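Local coordinates for protein hydratase ChsH2 (Mycobacterium tuberculosis SUMu008, PDB 4W78) that probably catalyses, as a complex with its partner ChsH1, the hydration of an enoyl-CoA intermediate in cholesterol catabolism, at residues Arg61-Trp66 with Ala120-Ser125; Gly94-Thr97 with Leu103-Val106; Leu25-Phe30 with Ile52-Gly57; Lys107-Gly110 with Gly115-Val118; Gly57-Tyr62 with Ile76-Gly81. All coordinates share one frame; numbering follows the deposited sequence.

Interaction 1 (Arg61-Trp66 with Ala120-Ser125); sequences RYVTDW and ATVELS
The indole of Trp66 has the carbonyl oxygen Val63 O at its edge and in the ring plane, while Val63 turns both methyls toward Val122 and Leu124. This is the core of a hotdog fold, in which an antiparallel sheet curls around a long helix. Val63 O also receives a weak backbone bond from Trp66 N, 3.2 Å from Val63 O. The other ring of the segment, the phenol of Tyr62, reaches toward strand 7-14. It packs on Leu8 and Leu11, and its OH is hydrogen-bonded to Pro9 O. Helix 52-67 lies against strand 116-125 here, and Val63 and Val122 are the nearest pair, with their CA atoms 7.9 Å apart. The contact is wholly apolar. Val63 splits its two branches between two residues of the strand. CG1 sits anti to the backbone N (chi1 173°), which directs it to Leu124. CG2 lies beside the backbone N and meets Val122. Both encounters are tip to tip. The three side chains are buried, and Val59, one turn earlier in the helix, also packs on Val122. Ala67 covers more of Leu124. Within the helix, Arg61 NE makes a long, weak salt bridge to Asp65 OD2, and Arg61 NH1 is hydrogen-bonded to Ile39 O of the ChsH1 chain. Val63 CG2 stands 3.9 Å from Val122 CG2, and Val63 CG1 stands 4.0 Å from Leu124 CD1.

Interaction 2 (Gly94-Thr97 with Leu103-Val106); sequences GEVT and LITV
Thr97 N donates to Thr105 O, and this is the backbone hydrogen bond between the two segments. The atoms Thr97 N and Thr105 O are 2.8 Å apart, with an N-H...O angle of 163°. The donor is tilted from the carbonyl plane. The hydroxyl of Thr97 comes to the same oxygen. Its OG1 lies between the backbone N and the carbonyl carbon (chi1 62°), close enough for a second, weak bond to Thr105 O at 3.5 Å from OG1. Beside this, Val96 and Val106 form an antiparallel non-hydrogen-bonded pair. Two CA-H...O contacts flank the pair, one from Val96 CA to Thr105 O and one from Val106 CA to Glu95 O. Both valines point to the same face of the sheet, where Val96 CG1 meets Ile104 CG2 at 3.9 Å. Ile104 and Val106 also pack on Leu124 of strand 116-125. The segments belong to the hairpin of strands 89-100 and 103-111. Further backbone bonds position them: Glu95 to Lys107, and Val96 to Gly5 and Ala6. Thr105 O thus carries one strong donor and one weak one, so the backbone sets the pairing and the apolar face adds packing to it.

Interaction 3 (Leu25-Phe30 with Ile52-Gly57); sequences LATRDF and ILTDTG. With CD (cadmium ion), chain B.
A Schellman motif closes helix 17-26 beside the cadmium site, and the turn it makes sets Thr27 against Leu53 and Thr54 of helix 52-67. Arg28 has positive phi. Its N bonds to Leu25 O, and Asp29 N bonds to Ala24 O. Thr27, the first residue to leave the helix, meets Leu53 at a slant, with Thr27 CB 3.6 Å from Leu53 CB. The methyl Leu53 CD2 also reaches the backbone, 3.6 Å from Thr27 O. Thr27 CG2 lies anti to the carbonyl carbon and approaches Thr54 OG1 at 3.8 Å. The hydroxyls of both threonines are bonded outside the two segments. Thr27 OG1 is hydrogen-bonded to Ala24 O and to Asn51 ND2, and Thr54 OG1 to Asn51 OD1. Asn51 stands just before helix 52-67, the central helix of the hotdog fold, and so ties its start to the turn after helix 17-26. The turn also carries a ligand of the metal. Asp29 holds CG anti to its backbone N (chi1 -176°), and its OD2 binds the cadmium at 2.3 Å. Leu53 CD1 lies 4.2 Å from Asp29 OD2. The same oxygen takes a hydrogen bond from Asn51 ND2, and OD1 takes one from Gln31 N, so neighbours hold both carboxylate oxygens. His34 NE2 is a further ligand. Two waters bind as well, water 1 at 2.3 Å and water 2 at 2.6 Å from the cadmium. Trp35 of the ChsH1 chain packs on Thr27, and Arg28 NH1 bonds to Val69 O of the same partner.

Interaction 4 (Lys107-Gly110 with Gly115-Val118); sequences KVVG and GDHV
Gly110 and Val118 form an antiparallel hydrogen-bonded pair, and three backbone bonds converge on Gly110. Its N donates to Val118 O, with Gly110 N 2.9 Å from that oxygen. Its O accepts twice. His117 N is 2.8 Å from Gly110 O and lies in the carbonyl plane, although the angle at its hydrogen is bent to 143°. Val118 N is farther, 3.2 Å from Gly110 O, but its bond is straighter at 165° and uses a lone pair of the oxygen. Val118 O is also approached by Val109 CA, 3.3 Å away, in a CA-H...O contact. The side chains have their own partners. Both ring nitrogens of the buried His117 are satisfied: ND1 by Val82 O and NE2 by Asp55 OD1, from the helix start. The imidazole and the Trp84 ring meet edge-to-face. The carboxylate of Asp116 crosses the Val109 methyl CG1, with Asp116 CG 3.9 Å from it, while Asp116 OD1 forms a salt bridge with Arg111. Val118 places CG1 between its backbone N and carbonyl carbon (chi1 61°), and the methyl rests over the glycine, 3.8 Å from Gly110 N. Val118 also packs on Phe92, Leu78 and Leu80. His117 O bonds to the backbone N of Gly81, just after strand 72-80, which joins the hairpin to that strand's end. With two residues, His117 and Val118, facing the single Gly110, this is a classic beta bulge in the hairpin of strands 103-111 and 116-125.

Interaction 5 (Gly57-Tyr62 with Ile76-Gly81); sequences GLVQRY and IGLRLG
Val59 and Ile76 each hold one methyl branch anti to the backbone N, and these two branches, Val59 CG1 (chi1 165°) and Ile76 CG2, are the ones that touch. Their separation, Val59 CG1 to Ile76 CG2, is 4.0 Å. The two side chains slide past each other in opposite directions. The other arm of Ile76 runs on extended (chi2 170°) and lays its tip on the helix. Ile76 CD1 is 3.8 Å from Gln60 CB. The second methyl of Val59 gives a looser touch, with Val59 CG2 4.4 Å from Leu78 CD2. Gly77 lies between the two strand residues that face the helix, and Val59 bridges them. All of the contact is apolar and buried. The amide of Gln60 does its work elsewhere: its OE1 accepts from Ala65 N of the ChsH1 chain. Val59 also packs on Ala120 of strand 116-125, so it sits over two neighbouring strands at once. The helix and strand segments cross at 124°, with their axes 9.5 Å apart at the nearest point. Strand 72-80 is the outermost of its sheet within this chain, and residues Ile76 to Arg79 pair antiparallel with a strand of the ChsH1 chain. The sheet therefore continues across the subunit interface. A central helix covered by a shared antiparallel sheet is the pattern of hotdog-fold assemblies such as the MaoC-like hydratases.

How the interactions relate
From the N terminus, interaction 3 closes first, bringing the turn after helix 17-26 to the start of helix 52-67. Interaction 5 opens on Gly57, where interaction 3 ends, and ties the middle of that helix to edge strand 72-80. Interaction 1 starts from the same helix, shares Arg61 and Tyr62 with interaction 5, and closes last, on strand 116-125, so the two loops start from the same stretch of helix. Interactions 2 and 4 are successive hairpin contacts, both nested inside the loop of interaction 1 and both using strand 103-111. A side-chain bond links interactions 3 and 4. Interactions 2 and 3 lie about 24 Å apart, centre to centre.

Interaction 1 (Arg61-Trp66 with Ala120-Ser125)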
# COMPACT_ATOMS: atom_id res chain seq x y z
N ARG F 61 -11.70 -5.16 15.15
CA ARG F 61 -12.84 -4.55 14.46
C ARG F 61 -14.14 -5.26 14.82
O ARG F 61 -15.16 -4.62 15.11
CB ARG F 61 -12.64 -4.64 12.95
CG ARG F 61 -13.89 -4.24 12.20
CD ARG F 61 -13.78 -4.59 10.73
NE ARG F 61 -15.12 -4.56 10.14
CZ ARG F 61 -15.37 -4.88 8.88
NH1 ARG F 61 -14.38 -5.25 8.07
NH2 ARG F 61 -16.62 -4.83 8.43
N TYR F 62 -14.10 -6.59 14.78
CA TYR F 62 -15.30 -7.38 15.06
C TYR F 62 -15.88 -7.05 16.45
O TYR F 62 -17.09 -6.84 16.62
CB TYR F 62 -14.96 -8.86 14.92
CG TYR F 62 -16.14 -9.75 15.20
CD1 TYR F 62 -17.25 -9.71 14.37
CD2 TYR F 62 -16.16 -10.59 16.30
CE1 TYR F 62 -18.35 -10.51 14.63
CE2 TYR F 62 -17.27 -11.40 16.56
CZ TYR F 62 -18.36 -11.35 15.71
OH TYR F 62 -19.46 -12.14 15.96
N VAL F 63 -15.00 -6.99 17.45
CA VAL F 63 -15.43 -6.69 18.82
C VAL F 63 -15.93 -5.25 18.97
O VAL F 63 -16.96 -5.02 19.61
CB VAL F 63 -14.31 -7.00 19.84
CG1 VAL F 63 -14.70 -6.52 21.24
CG2 VAL F 63 -14.06 -8.48 19.88
N THR F 64 -15.21 -4.29 18.38
CA THR F 64 -15.62 -2.89 18.53
C THR F 64 -16.83 -2.51 17.68
O THR F 64 -17.54 -1.58 18.02
CB THR F 64 -14.47 -1.90 18.30
OG1 THR F 64 -13.97 -2.05 16.96
CG2 THR F 64 -13.35 -2.15 19.30
N ASP F 65 -17.06 -3.25 16.59
CA ASP F 65 -18.30 -3.10 15.83
C ASP F 65 -19.50 -3.29 16.75
O ASP F 65 -20.52 -2.60 16.63
CB ASP F 65 -18.39 -4.13 14.69
CG ASP F 65 -17.58 -3.75 13.45
OD1 ASP F 65 -17.01 -2.64 13.40
OD2 ASP F 65 -17.56 -4.57 12.50
N TRP F 66 -19.38 -4.25 17.66
CA TRP F 66 -20.43 -4.59 18.62
C TRP F 66 -20.39 -3.68 19.85
O TRP F 66 -21.42 -3.17 20.30
CB TRP F 66 -20.27 -6.06 19.03
CG TRP F 66 -21.04 -6.48 20.24
CD1 TRP F 66 -22.38 -6.78 20.31
CD2 TRP F 66 -20.52 -6.69 21.55
NE1 TRP F 66 -22.71 -7.15 21.59
CE2 TRP F 66 -21.58 -7.11 22.37
CE3 TRP F 66 -19.23 -6.58 22.10
CZ2 TRP F 66 -21.41 -7.39 23.72
CZ3 TRP F 66 -19.07 -6.86 23.44
CH2 TRP F 66 -20.14 -7.27 24.23
N ALA F 120 -9.85 -16.48 19.14
CA ALA F 120 -9.26 -15.35 19.85
C ALA F 120 -9.98 -15.05 21.15
O ALA F 120 -11.16 -15.37 21.31
CB ALA F 120 -9.25 -14.12 18.98
N THR F 121 -9.24 -14.46 22.06
CA THR F 121 -9.79 -14.00 23.34
C THR F 121 -9.45 -12.52 23.44
O THR F 121 -8.29 -12.12 23.28
CB THR F 121 -9.19 -14.78 24.52
OG1 THR F 121 -9.48 -16.17 24.39
CG2 THR F 121 -9.77 -14.28 25.82
N VAL F 122 -10.47 -11.70 23.67
CA VAL F 122 -10.29 -10.25 23.71
C VAL F 122 -10.76 -9.73 25.06
O VAL F 122 -11.85 -10.07 25.52
CB VAL F 122 -11.12 -9.57 22.61
CG1 VAL F 122 -10.91 -8.06 22.61
CG2 VAL F 122 -10.78 -10.17 21.24
N GLU F 123 -9.93 -8.92 25.70
CA GLU F 123 -10.31 -8.27 26.96
C GLU F 123 -10.49 -6.79 26.69
O GLU F 123 -9.68 -6.17 26.01
CB GLU F 123 -9.25 -8.49 28.02
CG GLU F 123 -9.12 -9.94 28.47
CD GLU F 123 -8.08 -10.11 29.55
OE1 GLU F 123 -7.23 -9.20 29.69
OE2 GLU F 123 -8.11 -11.14 30.26
N LEU F 124 -11.57 -6.22 27.20
CA LEU F 124 -11.85 -4.83 26.92
C LEU F 124 -12.66 -4.27 28.07
O LEU F 124 -13.23 -5.02 28.85
CB LEU F 124 -12.67 -4.68 25.63
CG LEU F 124 -14.11 -5.20 25.63
CD1 LEU F 124 -14.95 -4.42 24.62
CD2 LEU F 124 -14.16 -6.69 25.31
N SER F 125 -12.69 -2.95 28.16
CA SER F 125 -13.61 -2.28 29.07
C SER F 125 -14.64 -1.58 28.20
O SER F 125 -14.32 -1.09 27.11
CB SER F 125 -12.88 -1.28 29.94
OG SER F 125 -12.48 -0.17 29.15

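Interaction 2 (Gly94-Thr97 with Leu103-Val106)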
# COMPACT_ATOMS: atom_id res chain seq x y z
N GLY F 94 -18.98 -14.52 17.96
CA GLY F 94 -18.40 -14.10 19.22
C GLY F 94 -19.39 -14.24 20.35
O GLY F 94 -20.60 -14.14 20.15
N GLU F 95 -18.86 -14.43 21.55
CA GLU F 95 -19.70 -14.58 22.74
C GLU F 95 -18.97 -13.96 23.93
O GLU F 95 -17.75 -14.15 24.08
CB GLU F 95 -19.94 -16.08 22.98
CG GLU F 95 -20.56 -16.45 24.31
CD GLU F 95 -20.64 -17.95 24.49
OE1 GLU F 95 -20.20 -18.69 23.58
OE2 GLU F 95 -21.13 -18.40 25.54
N VAL F 96 -19.69 -13.22 24.76
CA VAL F 96 -19.09 -12.75 26.00
C VAL F 96 -18.90 -13.94 26.94
O VAL F 96 -19.85 -14.68 27.21
CB VAL F 96 -19.97 -11.67 26.66
CG1 VAL F 96 -19.44 -11.32 28.04
CG2 VAL F 96 -20.03 -10.43 25.77
N THR F 97 -17.69 -14.12 27.45
CA THR F 97 -17.43 -15.25 28.34
C THR F 97 -17.14 -14.84 29.78
O THR F 97 -17.14 -15.68 30.68
CB THR F 97 -16.28 -16.13 27.83
OG1 THR F 97 -15.08 -15.35 27.79
CG2 THR F 97 -16.60 -16.65 26.44
N LEU F 103 -14.74 -4.84 33.14
CA LEU F 103 -13.82 -5.58 32.28
C LEU F 103 -14.51 -6.83 31.70
O LEU F 103 -14.98 -7.68 32.44
CB LEU F 103 -12.59 -5.98 33.09
CG LEU F 103 -11.49 -6.77 32.39
CD1 LEU F 103 -10.87 -5.95 31.28
CD2 LEU F 103 -10.44 -7.19 33.42
N ILE F 104 -14.53 -6.90 30.38
CA ILE F 104 -15.28 -7.94 29.68
C ILE F 104 -14.31 -8.80 28.90
O ILE F 104 -13.33 -8.30 28.37
CB ILE F 104 -16.27 -7.29 28.70
CG1 ILE F 104 -17.31 -6.49 29.48
CG2 ILE F 104 -16.96 -8.33 27.82
CD1 ILE F 104 -17.75 -5.24 28.80
N THR F 105 -14.58 -10.09 28.85
CA THR F 105 -13.83 -11.00 27.99
C THR F 105 -14.75 -11.56 26.91
O THR F 105 -15.86 -12.01 27.19
CB THR F 105 -13.20 -12.15 28.79
OG1 THR F 105 -12.37 -11.60 29.82
CG2 THR F 105 -12.34 -13.02 27.87
N VAL F 106 -14.28 -11.50 25.67
CA VAL F 106 -15.04 -11.98 24.53
C VAL F 106 -14.25 -13.05 23.80
O VAL F 106 -13.07 -12.84 23.48
CB VAL F 106 -15.35 -10.84 23.53
CG1 VAL F 106 -16.08 -11.39 22.32
CG2 VAL F 106 -16.17 -9.75 24.20

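Interaction 3 (Leu25-Phe30 with Ile52-Gly57)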
# COMPACT_ATOMS: atom_id res chain seq x y z
N LEU F 25 -0.42 -5.20 3.02
CA LEU F 25 0.45 -4.05 2.81
C LEU F 25 0.13 -2.88 3.75
O LEU F 25 1.04 -2.14 4.13
CB LEU F 25 0.52 -3.61 1.34
CG LEU F 25 1.62 -4.35 0.57
CD1 LEU F 25 1.39 -5.85 0.48
CD2 LEU F 25 1.77 -3.73 -0.80
N ALA F 26 -1.14 -2.74 4.13
CA ALA F 26 -1.50 -1.70 5.10
C ALA F 26 -0.96 -2.03 6.48
O ALA F 26 -0.83 -1.14 7.33
CB ALA F 26 -3.02 -1.49 5.15
N THR F 27 -0.66 -3.31 6.75
CA THR F 27 -0.01 -3.66 8.01
C THR F 27 1.52 -3.66 7.85
O THR F 27 2.24 -4.05 8.76
CB THR F 27 -0.46 -5.02 8.59
OG1 THR F 27 -0.03 -6.08 7.71
CG2 THR F 27 -1.97 -5.09 8.74
N ARG F 28 1.98 -3.21 6.68
CA ARG F 28 3.40 -3.11 6.34
C ARG F 28 4.14 -4.46 6.37
O ARG F 28 5.33 -4.55 6.70
CB ARG F 28 4.12 -2.04 7.17
CG ARG F 28 3.56 -0.64 6.92
CD ARG F 28 4.38 0.41 7.63
NE ARG F 28 5.77 0.44 7.18
CZ ARG F 28 6.81 0.47 8.00
NH1 ARG F 28 6.61 0.47 9.32
NH2 ARG F 28 8.06 0.51 7.53
N ASP F 29 3.39 -5.50 6.01
CA ASP F 29 3.89 -6.85 5.88
C ASP F 29 4.05 -7.16 4.40
O ASP F 29 3.05 -7.34 3.69
CB ASP F 29 2.88 -7.80 6.52
CG ASP F 29 3.34 -9.22 6.54
OD1 ASP F 29 4.27 -9.59 5.79
OD2 ASP F 29 2.75 -9.99 7.32
N PHE F 30 5.30 -7.17 3.95
CA PHE F 30 5.62 -7.37 2.55
C PHE F 30 6.07 -8.79 2.24
O PHE F 30 6.62 -9.06 1.18
CB PHE F 30 6.68 -6.35 2.10
CG PHE F 30 6.16 -4.95 2.05
CD1 PHE F 30 6.19 -4.15 3.17
CD2 PHE F 30 5.60 -4.44 0.87
CE1 PHE F 30 5.67 -2.85 3.14
CE2 PHE F 30 5.10 -3.16 0.83
CZ PHE F 30 5.13 -2.37 1.96
N ILE F 52 -1.09 -12.37 9.92
CA ILE F 52 -1.56 -12.41 11.30
C ILE F 52 -1.86 -11.00 11.83
O ILE F 52 -2.70 -10.85 12.72
CB ILE F 52 -0.59 -13.21 12.21
CG1 ILE F 52 -1.29 -13.60 13.53
CG2 ILE F 52 0.71 -12.45 12.43
CD1 ILE F 52 -0.52 -14.66 14.29
N LEU F 53 -1.21 -9.98 11.30
CA LEU F 53 -1.50 -8.60 11.73
C LEU F 53 -2.91 -8.22 11.29
O LEU F 53 -3.59 -7.45 11.96
CB LEU F 53 -0.48 -7.58 11.19
CG LEU F 53 0.95 -7.62 11.78
CD1 LEU F 53 1.73 -8.81 11.24
CD2 LEU F 53 1.73 -6.34 11.50
N THR F 54 -3.35 -8.74 10.15
CA THR F 54 -4.71 -8.51 9.69
C THR F 54 -5.71 -9.31 10.54
O THR F 54 -6.76 -8.79 10.89
CB THR F 54 -4.86 -8.86 8.20
OG1 THR F 54 -4.06 -7.94 7.44
CG2 THR F 54 -6.31 -8.79 7.76
N ASP F 55 -5.39 -10.56 10.88
CA ASP F 55 -6.24 -11.30 11.82
C ASP F 55 -6.46 -10.53 13.14
O ASP F 55 -7.58 -10.44 13.64
CB ASP F 55 -5.66 -12.68 12.13
CG ASP F 55 -5.81 -13.65 10.99
OD1 ASP F 55 -6.89 -13.65 10.34
OD2 ASP F 55 -4.87 -14.44 10.74
N THR F 56 -5.37 -9.99 13.69
CA THR F 56 -5.49 -9.21 14.93
C THR F 56 -6.39 -7.98 14.72
O THR F 56 -7.27 -7.67 15.55
CB THR F 56 -4.10 -8.75 15.41
OG1 THR F 56 -3.25 -9.90 15.56
CG2 THR F 56 -4.21 -8.02 16.74
N GLY F 57 -6.20 -7.27 13.60
CA GLY F 57 -6.99 -6.09 13.30
C GLY F 57 -8.45 -6.42 13.10
O GLY F 57 -9.32 -5.66 13.53
CD CD B . 3.54 -12.16 7.22
O HOH W 1 4.89 -14.02 6.81
O HOH W 2 5.61 -11.31 8.49

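Interaction 4 (Lys107-Gly110 with Gly115-Val118)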
# COMPACT_ATOMS: atom_id res chain seq x y z
N LYS F 107 -14.89 -14.18 23.52
CA LYS F 107 -14.29 -15.21 22.67
C LYS F 107 -14.78 -15.03 21.25
O LYS F 107 -15.97 -14.90 21.01
CB LYS F 107 -14.65 -16.62 23.17
CG LYS F 107 -14.11 -17.71 22.24
CD LYS F 107 -14.48 -19.10 22.72
CE LYS F 107 -13.85 -20.14 21.80
NZ LYS F 107 -14.17 -21.52 22.26
N VAL F 108 -13.84 -15.02 20.31
CA VAL F 108 -14.15 -14.82 18.90
C VAL F 108 -13.64 -16.02 18.11
O VAL F 108 -12.54 -16.50 18.37
CB VAL F 108 -13.48 -13.53 18.38
CG1 VAL F 108 -13.74 -13.32 16.89
CG2 VAL F 108 -13.97 -12.32 19.16
N VAL F 109 -14.45 -16.51 17.18
CA VAL F 109 -13.98 -17.54 16.26
C VAL F 109 -14.31 -17.13 14.84
O VAL F 109 -15.43 -16.73 14.54
CB VAL F 109 -14.55 -18.95 16.56
CG1 VAL F 109 -13.98 -19.96 15.58
CG2 VAL F 109 -14.25 -19.37 17.99
N GLY F 110 -13.29 -17.19 13.97
CA GLY F 110 -13.50 -16.98 12.55
C GLY F 110 -13.38 -18.31 11.85
O GLY F 110 -12.35 -18.96 11.94
N GLY F 115 -12.49 -25.08 8.11
CA GLY F 115 -12.44 -25.18 9.55
C GLY F 115 -12.29 -23.85 10.25
O GLY F 115 -12.60 -22.80 9.69
N ASP F 116 -11.82 -23.90 11.50
CA ASP F 116 -11.58 -22.68 12.27
C ASP F 116 -10.28 -22.04 11.83
O ASP F 116 -9.22 -22.63 11.93
CB ASP F 116 -11.52 -22.98 13.77
CG ASP F 116 -12.85 -23.44 14.34
OD1 ASP F 116 -13.88 -23.38 13.63
OD2 ASP F 116 -12.87 -23.86 15.51
N HIS F 117 -10.38 -20.81 11.33
CA HIS F 117 -9.21 -20.08 10.88
C HIS F 117 -8.55 -19.34 12.04
O HIS F 117 -7.33 -19.32 12.15
CB HIS F 117 -9.60 -19.07 9.80
CG HIS F 117 -8.58 -18.00 9.59
ND1 HIS F 117 -7.30 -18.28 9.16
CD2 HIS F 117 -8.63 -16.67 9.79
CE1 HIS F 117 -6.61 -17.15 9.08
NE2 HIS F 117 -7.40 -16.16 9.45
N VAL F 118 -9.35 -18.73 12.89
CA VAL F 118 -8.80 -18.00 14.02
C VAL F 118 -9.68 -18.17 15.26
O VAL F 118 -10.91 -18.20 15.17
CB VAL F 118 -8.56 -16.50 13.68
CG1 VAL F 118 -9.85 -15.80 13.31
CG2 VAL F 118 -7.85 -15.78 14.84

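Interaction 5 (Gly57-Tyr62 with Ile76-Gly81)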
# COMPACT_ATOMS: atom_id res chain seq x y z
N GLY F 57 -6.20 -7.27 13.60
CA GLY F 57 -6.99 -6.09 13.30
C GLY F 57 -8.45 -6.42 13.10
O GLY F 57 -9.32 -5.66 13.53
N LEU F 58 -8.72 -7.54 12.43
CA LEU F 58 -10.11 -7.96 12.18
C LEU F 58 -10.81 -8.38 13.47
O LEU F 58 -12.00 -8.07 13.66
CB LEU F 58 -10.15 -9.09 11.15
CG LEU F 58 -9.78 -8.65 9.74
CD1 LEU F 58 -9.69 -9.87 8.83
CD2 LEU F 58 -10.78 -7.64 9.20
N VAL F 59 -10.11 -9.10 14.34
CA VAL F 59 -10.69 -9.46 15.64
C VAL F 59 -11.04 -8.20 16.44
O VAL F 59 -12.12 -8.11 17.05
CB VAL F 59 -9.73 -10.37 16.44
CG1 VAL F 59 -10.14 -10.46 17.90
CG2 VAL F 59 -9.66 -11.76 15.81
N GLN F 60 -10.13 -7.22 16.43
CA GLN F 60 -10.40 -5.92 17.05
C GLN F 60 -11.64 -5.27 16.47
O GLN F 60 -12.53 -4.85 17.23
CB GLN F 60 -9.20 -5.00 16.86
CG GLN F 60 -9.31 -3.68 17.59
CD GLN F 60 -8.08 -2.84 17.38
OE1 GLN F 60 -7.18 -2.82 18.22
NE2 GLN F 60 -8.02 -2.17 16.25
N ARG F 61 -11.70 -5.16 15.15
CA ARG F 61 -12.84 -4.55 14.46
C ARG F 61 -14.14 -5.26 14.82
O ARG F 61 -15.16 -4.62 15.11
CB ARG F 61 -12.64 -4.64 12.95
CG ARG F 61 -13.89 -4.24 12.20
CD ARG F 61 -13.78 -4.59 10.73
NE ARG F 61 -15.12 -4.56 10.14
CZ ARG F 61 -15.37 -4.88 8.88
NH1 ARG F 61 -14.38 -5.25 8.07
NH2 ARG F 61 -16.62 -4.83 8.43
N TYR F 62 -14.10 -6.59 14.78
CA TYR F 62 -15.30 -7.38 15.06
C TYR F 62 -15.88 -7.05 16.45
O TYR F 62 -17.09 -6.84 16.62
CB TYR F 62 -14.96 -8.86 14.92
CG TYR F 62 -16.14 -9.75 15.20
CD1 TYR F 62 -17.25 -9.71 14.37
CD2 TYR F 62 -16.16 -10.59 16.30
CE1 TYR F 62 -18.35 -10.51 14.63
CE2 TYR F 62 -17.27 -11.40 16.56
CZ TYR F 62 -18.36 -11.35 15.71
OH TYR F 62 -19.46 -12.14 15.96
N ILE F 76 -5.51 -8.72 23.03
CA ILE F 76 -6.04 -9.65 22.04
C ILE F 76 -5.08 -10.81 21.97
O ILE F 76 -3.89 -10.62 21.71
CB ILE F 76 -6.15 -9.00 20.65
CG1 ILE F 76 -7.19 -7.87 20.65
CG2 ILE F 76 -6.53 -10.05 19.58
CD1 ILE F 76 -7.18 -7.04 19.37
N GLY F 77 -5.58 -12.01 22.23
CA GLY F 77 -4.74 -13.19 22.08
C GLY F 77 -5.38 -14.11 21.06
O GLY F 77 -6.56 -14.42 21.17
N LEU F 78 -4.62 -14.56 20.08
CA LEU F 78 -5.25 -15.44 19.11
C LEU F 78 -4.37 -16.59 18.68
O LEU F 78 -3.14 -16.56 18.82
CB LEU F 78 -5.75 -14.64 17.89
CG LEU F 78 -4.73 -13.81 17.11
CD1 LEU F 78 -3.99 -14.67 16.11
CD2 LEU F 78 -5.43 -12.65 16.42
N ARG F 79 -5.03 -17.62 18.17
CA ARG F 79 -4.32 -18.75 17.62
C ARG F 79 -4.93 -19.08 16.27
O ARG F 79 -6.16 -19.07 16.10
CB ARG F 79 -4.37 -19.94 18.58
CG ARG F 79 -5.75 -20.43 18.93
CD ARG F 79 -5.68 -21.77 19.68
NE ARG F 79 -7.01 -22.24 20.05
CZ ARG F 79 -7.26 -23.34 20.75
NH1 ARG F 79 -6.26 -24.12 21.16
NH2 ARG F 79 -8.51 -23.66 21.03
N LEU F 80 -4.07 -19.36 15.30
CA LEU F 80 -4.54 -19.65 13.96
C LEU F 80 -4.73 -21.15 13.79
O LEU F 80 -4.00 -21.95 14.38
CB LEU F 80 -3.57 -19.09 12.93
CG LEU F 80 -3.42 -17.56 13.03
CD1 LEU F 80 -2.49 -17.03 11.96
CD2 LEU F 80 -4.80 -16.87 12.94
N GLY F 81 -5.74 -21.51 13.01
CA GLY F 81 -5.98 -22.89 12.65
C GLY F 81 -5.70 -23.02 11.17
O GLY F 81 -4.55 -22.98 10.74